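Local coordinates for 52 protein (Murid herpesvirus 4, PDB 2OA5) that is an abundant tegument protein of the gammaherpesvirus particle, probably with a structural role built on its self-association, at the interface of chains A and B and the interface of chains A and C. Residues are numbered along the deposited sequence; one frame, centred on the assembly and turned at random. Chains: chain A/B/C, Hypothetical protein BQLF2.

Contact 1: the interface of chains A and B. Residues chain A 41-44, 49, 52; chain B 76, 79-83, 85.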
ATOM      1  N   ASP A  41       7.393  19.133  26.328  1.00 69.29           N
ATOM      2  CA  ASP A  41       6.155  19.219  25.558  1.00 67.48           C
ATOM      3  C   ASP A  41       5.644  20.659  25.583  1.00 67.19           C
ATOM      4  O   ASP A  41       5.941  21.409  26.509  1.00 70.08           O
ATOM      5  CB  ASP A  41       5.108  18.271  26.158  1.00 62.85           C
ATOM      6  CG  ASP A  41       4.048  17.842  25.147  1.00 62.64           C
ATOM      7  OD1 ASP A  41       4.181  18.161  23.942  1.00 61.40           O
ATOM      8  OD2 ASP A  41       3.080  17.167  25.569  1.00 59.89           O
ATOM      9  N   SER A  42       4.884  21.047  24.567  1.00 63.68           N
ATOM     10  CA  SER A  42       4.350  22.405  24.495  1.00 59.93           C
ATOM     11  C   SER A  42       2.916  22.434  23.968  1.00 55.70           C
ATOM     12  O   SER A  42       2.531  21.616  23.129  1.00 57.68           O
ATOM     13  CB  SER A  42       5.260  23.268  23.619  1.00 62.03           C
ATOM     14  OG  SER A  42       4.500  24.117  22.786  1.00 63.71           O
ATOM     15  N   ILE A  43       2.123  23.377  24.478  1.00 41.82           N
ATOM     16  CA  ILE A  43       0.735  23.503  24.070  1.00 40.14           C
ATOM     17  C   ILE A  43       0.679  23.834  22.600  1.00 42.17           C
ATOM     18  O   ILE A  43       1.432  24.663  22.096  1.00 57.12           O
ATOM     19  CB  ILE A  43      -0.010  24.598  24.879  1.00 40.92           C
ATOM     20  CG1 ILE A  43      -0.102  24.187  26.351  1.00 41.38           C
ATOM     21  CG2 ILE A  43      -1.424  24.781  24.350  1.00 41.47           C
ATOM     22  CD1 ILE A  43      -0.862  22.908  26.595  1.00 42.32           C
ATOM     23  N   LEU A  44      -0.239  23.164  21.922  1.00 50.41           N
ATOM     24  CA  LEU A  44      -0.436  23.311  20.498  1.00 51.19           C
ATOM     25  C   LEU A  44      -1.094  24.628  20.059  1.00 50.48           C
ATOM     26  O   LEU A  44      -2.159  25.004  20.547  1.00 48.84           O
ATOM     27  CB  LEU A  44      -1.257  22.115  20.009  1.00 57.51           C
ATOM     28  CG  LEU A  44      -0.974  21.589  18.602  1.00 60.16           C
ATOM     29  CD1 LEU A  44       0.523  21.553  18.378  1.00 59.15           C
ATOM     30  CD2 LEU A  44      -1.564  20.198  18.435  1.00 61.17           C
ATOM     31  N   ARG A  49      -1.849  23.070  14.898  1.00 40.19           N
ATOM     32  CA  ARG A  49      -2.796  21.963  14.902  1.00 39.06           C
ATOM     33  C   ARG A  49      -3.352  21.826  13.486  1.00 37.59           C
ATOM     34  O   ARG A  49      -3.440  20.724  12.938  1.00 37.48           O
ATOM     35  CB  ARG A  49      -3.967  22.203  15.870  1.00 41.04           C
ATOM     36  CG  ARG A  49      -5.148  21.254  15.605  1.00 40.75           C
ATOM     37  CD  ARG A  49      -6.362  21.472  16.514  1.00 45.36           C
ATOM     38  NE  ARG A  49      -6.160  20.970  17.870  1.00 47.71           N
ATOM     39  CZ  ARG A  49      -5.725  21.716  18.880  1.00 50.96           C
ATOM     40  NH1 ARG A  49      -5.459  23.002  18.681  1.00 52.75           N
ATOM     41  NH2 ARG A  49      -5.562  21.182  20.083  1.00 50.50           N
ATOM     42  N   ILE A  52      -0.739  20.297  11.105  1.00 31.55           N
ATOM     43  CA  ILE A  52      -0.558  18.871  11.318  1.00 31.82           C
ATOM     44  C   ILE A  52      -1.766  18.102  10.761  1.00 32.00           C
ATOM     45  O   ILE A  52      -1.622  17.072  10.090  1.00 33.08           O
ATOM     46  CB  ILE A  52      -0.367  18.592  12.833  1.00 30.28           C
ATOM     47  CG1 ILE A  52       0.981  19.193  13.289  1.00 31.15           C
ATOM     48  CG2 ILE A  52      -0.427  17.092  13.122  1.00 27.80           C
ATOM     49  CD1 ILE A  52       1.208  19.213  14.802  1.00 40.58           C
TER
ATOM     50  N   ALA B  76      -7.992  14.691  16.235  1.00 55.34           N
ATOM     51  CA  ALA B  76      -7.039  15.705  16.667  1.00 55.32           C
ATOM     52  C   ALA B  76      -7.651  16.668  17.682  1.00 56.78           C
ATOM     53  O   ALA B  76      -6.949  17.478  18.288  1.00 56.32           O
ATOM     54  CB  ALA B  76      -6.522  16.473  15.465  1.00 47.50           C
ATOM     55  N   ALA B  79      -6.245  16.168  21.347  1.00 51.97           N
ATOM     56  CA  ALA B  79      -4.867  16.549  21.646  1.00 47.42           C
ATOM     57  C   ALA B  79      -4.732  18.052  21.859  1.00 44.23           C
ATOM     58  O   ALA B  79      -5.426  18.835  21.213  1.00 43.99           O
ATOM     59  CB  ALA B  79      -3.942  16.100  20.512  1.00 44.33           C
ATOM     60  N   VAL B  80      -3.842  18.445  22.768  1.00 40.88           N
ATOM     61  CA  VAL B  80      -3.594  19.858  23.045  1.00 40.41           C
ATOM     62  C   VAL B  80      -2.101  20.154  22.998  1.00 39.53           C
ATOM     63  O   VAL B  80      -1.698  21.316  23.016  1.00 40.55           O
ATOM     64  CB  VAL B  80      -4.131  20.296  24.427  1.00 46.68           C
ATOM     65  CG1 VAL B  80      -5.622  20.045  24.502  1.00 45.67           C
ATOM     66  CG2 VAL B  80      -3.382  19.571  25.538  1.00 46.11           C
ATOM     67  N   THR B  81      -1.283  19.107  22.957  1.00 39.17           N
ATOM     68  CA  THR B  81       0.166  19.272  22.862  1.00 39.03           C
ATOM     69  C   THR B  81       0.670  18.537  21.618  1.00 40.58           C
ATOM     70  O   THR B  81      -0.029  17.689  21.051  1.00 38.49           O
ATOM     71  CB  THR B  81       0.919  18.719  24.105  1.00 38.77           C
ATOM     72  OG1 THR B  81       0.841  17.289  24.136  1.00 39.47           O
ATOM     73  CG2 THR B  81       0.325  19.281  25.387  1.00 39.77           C
ATOM     74  N   GLU B  82       1.883  18.873  21.197  1.00 41.48           N
ATOM     75  CA  GLU B  82       2.487  18.256  20.028  1.00 44.53           C
ATOM     76  C   GLU B  82       2.630  16.759  20.295  1.00 41.79           C
ATOM     77  O   GLU B  82       2.149  15.930  19.521  1.00 40.21           O
ATOM     78  CB  GLU B  82       3.837  18.921  19.755  1.00 58.62           C
ATOM     79  CG  GLU B  82       3.751  20.449  19.888  1.00 66.62           C
ATOM     80  CD  GLU B  82       4.685  21.200  18.959  1.00 71.38           C
ATOM     81  OE1 GLU B  82       5.253  20.572  18.038  1.00 73.32           O
ATOM     82  OE2 GLU B  82       4.835  22.430  19.142  1.00 73.82           O
ATOM     83  N   GLN B  83       3.264  16.423  21.411  1.00 41.39           N
ATOM     84  CA  GLN B  83       3.453  15.035  21.799  1.00 40.20           C
ATOM     85  C   GLN B  83       2.153  14.239  21.822  1.00 38.72           C
ATOM     86  O   GLN B  83       2.142  13.068  21.441  1.00 38.22           O
ATOM     87  CB  GLN B  83       4.112  14.956  23.176  1.00 47.68           C
ATOM     88  CG  GLN B  83       5.604  15.238  23.174  1.00 52.40           C
ATOM     89  CD  GLN B  83       6.247  14.950  24.532  1.00 54.61           C
ATOM     90  OE1 GLN B  83       5.728  14.149  25.302  1.00 56.16           O
ATOM     91  NE2 GLN B  83       7.373  15.592  24.790  1.00 56.15           N
ATOM     92  N   LEU B  85      -0.696  14.870  20.075  1.00 27.60           N
ATOM     93  CA  LEU B  85      -1.192  14.711  18.719  1.00 28.55           C
ATOM     94  C   LEU B  85      -0.373  13.677  17.928  1.00 28.31           C
ATOM     95  O   LEU B  85      -0.931  12.856  17.184  1.00 27.60           O
ATOM     96  CB  LEU B  85      -1.199  16.068  18.015  1.00 29.50           C
ATOM     97  CG  LEU B  85      -1.979  16.125  16.703  1.00 31.29           C
ATOM     98  CD1 LEU B  85      -3.400  15.603  16.908  1.00 32.72           C
ATOM     99  CD2 LEU B  85      -1.982  17.555  16.189  1.00 34.05           C
TER
HETATM  100  O   HOH W   1       2.289  24.433  19.252  1.00 46.94           O

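Contact 2: the interface of chains A and C. Residues chain A 13, 16-17, 20-21; chain C 13-14, 17, 20.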
HETATM    1  N   MSE A  13       7.197  12.809   3.341  1.00 28.02           N
HETATM    2  CA  MSE A  13       7.428  13.955   4.212  1.00 31.59           C
HETATM    3  C   MSE A  13       6.779  13.754   5.569  1.00 31.31           C
HETATM    4  O   MSE A  13       7.444  13.888   6.597  1.00 29.44           O
HETATM    5  CB  MSE A  13       6.878  15.237   3.587  1.00 42.23           C
HETATM    6  CG  MSE A  13       7.723  15.806   2.471  1.00 56.10           C
HETATM    7 SE   MSE A  13       9.598  15.886   2.962  1.00 71.29          SE
HETATM    8  CE  MSE A  13       9.625  17.446   4.063  1.00 62.30           C
ATOM      9  N   GLU A  16       8.469  11.165   7.750  1.00 26.29           N
ATOM     10  CA  GLU A  16       9.746  11.620   8.312  1.00 28.68           C
ATOM     11  C   GLU A  16       9.533  12.604   9.464  1.00 27.71           C
ATOM     12  O   GLU A  16      10.263  12.580  10.461  1.00 29.19           O
ATOM     13  CB  GLU A  16      10.614  12.254   7.218  1.00 32.53           C
ATOM     14  CG  GLU A  16      11.975  12.790   7.695  1.00 34.83           C
ATOM     15  CD  GLU A  16      12.849  11.734   8.365  1.00 38.87           C
ATOM     16  OE1 GLU A  16      12.434  10.557   8.459  1.00 37.06           O
ATOM     17  OE2 GLU A  16      13.968  12.089   8.805  1.00 41.92           O
ATOM     18  N   VAL A  17       8.535  13.474   9.323  1.00 29.18           N
ATOM     19  CA  VAL A  17       8.220  14.430  10.373  1.00 30.37           C
ATOM     20  C   VAL A  17       7.751  13.669  11.604  1.00 29.03           C
ATOM     21  O   VAL A  17       8.132  14.002  12.725  1.00 30.23           O
ATOM     22  CB  VAL A  17       7.104  15.423   9.963  1.00 31.94           C
ATOM     23  CG1 VAL A  17       6.714  16.286  11.168  1.00 34.66           C
ATOM     24  CG2 VAL A  17       7.583  16.323   8.843  1.00 33.50           C
ATOM     25  N   LEU A  20      10.830  12.032  13.298  1.00 25.93           N
ATOM     26  CA  LEU A  20      11.629  13.032  14.003  1.00 28.43           C
ATOM     27  C   LEU A  20      10.929  13.492  15.281  1.00 29.84           C
ATOM     28  O   LEU A  20      11.574  13.691  16.308  1.00 31.51           O
ATOM     29  CB  LEU A  20      11.894  14.236  13.098  1.00 28.84           C
ATOM     30  CG  LEU A  20      13.029  14.005  12.094  1.00 27.78           C
ATOM     31  CD1 LEU A  20      13.043  15.094  11.028  1.00 28.55           C
ATOM     32  CD2 LEU A  20      14.347  13.954  12.855  1.00 31.72           C
ATOM     33  N   LYS A  21       9.610  13.656  15.218  1.00 31.33           N
ATOM     34  CA  LYS A  21       8.862  14.077  16.396  1.00 34.79           C
ATOM     35  C   LYS A  21       8.918  13.013  17.482  1.00 34.19           C
ATOM     36  O   LYS A  21       9.016  13.340  18.662  1.00 35.38           O
ATOM     37  CB  LYS A  21       7.404  14.373  16.044  1.00 35.59           C
ATOM     38  CG  LYS A  21       7.213  15.622  15.201  1.00 38.58           C
ATOM     39  CD  LYS A  21       5.743  16.018  15.142  1.00 37.79           C
ATOM     40  CE  LYS A  21       5.546  17.198  14.210  1.00 39.12           C
ATOM     41  NZ  LYS A  21       4.145  17.723  14.204  1.00 40.38           N
TER
HETATM   42  N   MSE C  13       6.064  22.026   6.239  1.00 39.69           N
HETATM   43  CA  MSE C  13       6.632  20.747   6.665  1.00 40.36           C
HETATM   44  C   MSE C  13       8.111  20.696   6.347  1.00 37.63           C
HETATM   45  O   MSE C  13       8.899  20.201   7.142  1.00 37.73           O
HETATM   46  CB  MSE C  13       5.943  19.568   5.977  1.00 46.25           C
HETATM   47  CG  MSE C  13       4.912  18.848   6.814  1.00 50.03           C
HETATM   48 SE   MSE C  13       4.449  17.148   5.999  1.00 55.44          SE
HETATM   49  CE  MSE C  13       3.828  17.702   4.247  1.00 46.73           C
ATOM     50  N   VAL C  14       8.479  21.197   5.174  1.00 38.99           N
ATOM     51  CA  VAL C  14       9.876  21.211   4.764  1.00 41.06           C
ATOM     52  C   VAL C  14      10.681  21.948   5.837  1.00 40.20           C
ATOM     53  O   VAL C  14      11.769  21.526   6.216  1.00 39.51           O
ATOM     54  CB  VAL C  14      10.048  21.917   3.399  1.00 45.29           C
ATOM     55  CG1 VAL C  14      11.468  21.731   2.886  1.00 45.18           C
ATOM     56  CG2 VAL C  14       9.040  21.357   2.401  1.00 46.73           C
ATOM     57  N   VAL C  17      10.645  19.886   9.179  1.00 32.24           N
ATOM     58  CA  VAL C  17      11.567  18.752   9.145  1.00 31.24           C
ATOM     59  C   VAL C  17      12.969  19.237   9.486  1.00 32.58           C
ATOM     60  O   VAL C  17      13.715  18.559  10.193  1.00 31.67           O
ATOM     61  CB  VAL C  17      11.634  18.071   7.747  1.00 32.71           C
ATOM     62  CG1 VAL C  17      12.863  17.153   7.678  1.00 29.12           C
ATOM     63  CG2 VAL C  17      10.378  17.256   7.495  1.00 31.04           C
ATOM     64  N   LEU C  20      13.157  20.150  13.207  1.00 38.00           N
ATOM     65  CA  LEU C  20      13.264  18.920  13.982  1.00 36.08           C
ATOM     66  C   LEU C  20      14.648  18.308  13.884  1.00 36.89           C
ATOM     67  O   LEU C  20      15.158  17.768  14.868  1.00 37.33           O
ATOM     68  CB  LEU C  20      12.189  17.927  13.534  1.00 38.53           C
ATOM     69  CG  LEU C  20      10.805  18.313  14.071  1.00 38.17           C
ATOM     70  CD1 LEU C  20       9.717  17.609  13.291  1.00 39.54           C
ATOM     71  CD2 LEU C  20      10.728  17.958  15.545  1.00 35.66           C
TER

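Contact 1: the interface of chains A and B
Three aliphatic side chains form the apolar centre, where the loop before helix 46-76 of chain A and the first turns of that helix meet the start of helix 82-90 of chain B. B:Leu85, its CG anti to the backbone N, sends CD2 against A:Ile52 tip to tip, 3.5 Å from CG2, the branch of the isoleucine that is itself anti to its backbone N. The same CD2 is met by CD2 of A:Leu44, which crosses at about a right angle, so one methyl is pinched tightly between two partners. The other methyl of A:Leu44, CD1, rests on CG of B:Glu82. The patch recurs with the chains exchanged in a two-fold interface that probably holds a dimer. Next to this core the backbones pair in an antiparallel beta bridge between A:Ile43 and B:Thr81, and A:Leu44 N gives a nearly straight hydrogen bond (170° at H) to B:Val80 O. On one flank A:Arg49, bent at chi3 (-75°), turns its guanidinium edge-on so that NH2 donates to B:Ala79 O at 2.6 Å, in the plane of that carbonyl. A water joins A:Ile43 O to B:Glu82 OE2. At the opposite rim the A:Asp41 carboxylate stacks on the B:Gln83 amide, planes 15° apart, in the manner of a helix cap supplied by the other chain: OD1 accepts from B:Gln83 N from above the carboxylate plane, and OD2 takes the B:Thr81 OG1 hydroxyl on its syn lone pair at 2.7 Å.

Contact 2: the interface of chains A and C
C:Val17, C:Leu20 and the selenomethionine A:Met13 carry this contact, in which helix 10-29 of chain A packs alongside helix 8-33 of chain C, parallel and in register, as a coiled-coil-like pair with positions 13, 17 and 20 in its core. C:Val17 has CG1 anti to its backbone N (chi1 165°), which leaves CG2 beside the N and turned to two partners. One is the methyl of A:Met13: that chain folds at chi2 and chi3 (-48° and -79°), crosses the valine at about a right angle and brings CE to 3.5 Å from CG2. The same CE also lies over the helix backbone, 3.8 Å from C:Val14 CA. The other partner is the equivalent valine, A:Val17, which meets C:Val17 obliquely, CG2 against CG2, in very close packing. CG1 of C:Val17 touches CD1 of A:Leu20. C:Leu20, with CG anti to the carbonyl carbon, sets its CD1 into the notch formed by CG of A:Lys21, at 3.7 Å, and CG1 of A:Val17, using the aliphatic stem of the lysine as an apolar surface. Its CB packs on the CB of A:Leu20, 3.7 Å away, so like residues oppose each other at the leucine level too. Near the other end C:Met13 leans its selenium on A:Met13 CB at 3.9 Å. Shape and hydrophobic burial, without polar pairing, hold this patch together; the helix pairing probably serves oligomerisation, joining chains A and C within the deposited tetramer.

The C-alpha centres of contact 1 and contact 2 lie about 15 Å apart, and chain A takes part in both with different segments: the loop before helix 46-76 and the first turns of that helix in contact 1, helix 10-29 in contact 2. Contact 1 belongs to a two-fold symmetric interface, whereas the interface of contact 2 is not an exact two-fold. Chain A thus links chain B to chain C, which suggests a dimer whose N-terminal helices pair with those of further copies to build the deposited four-chain assembly. The structure alone does not show that this tetramer is the biological form.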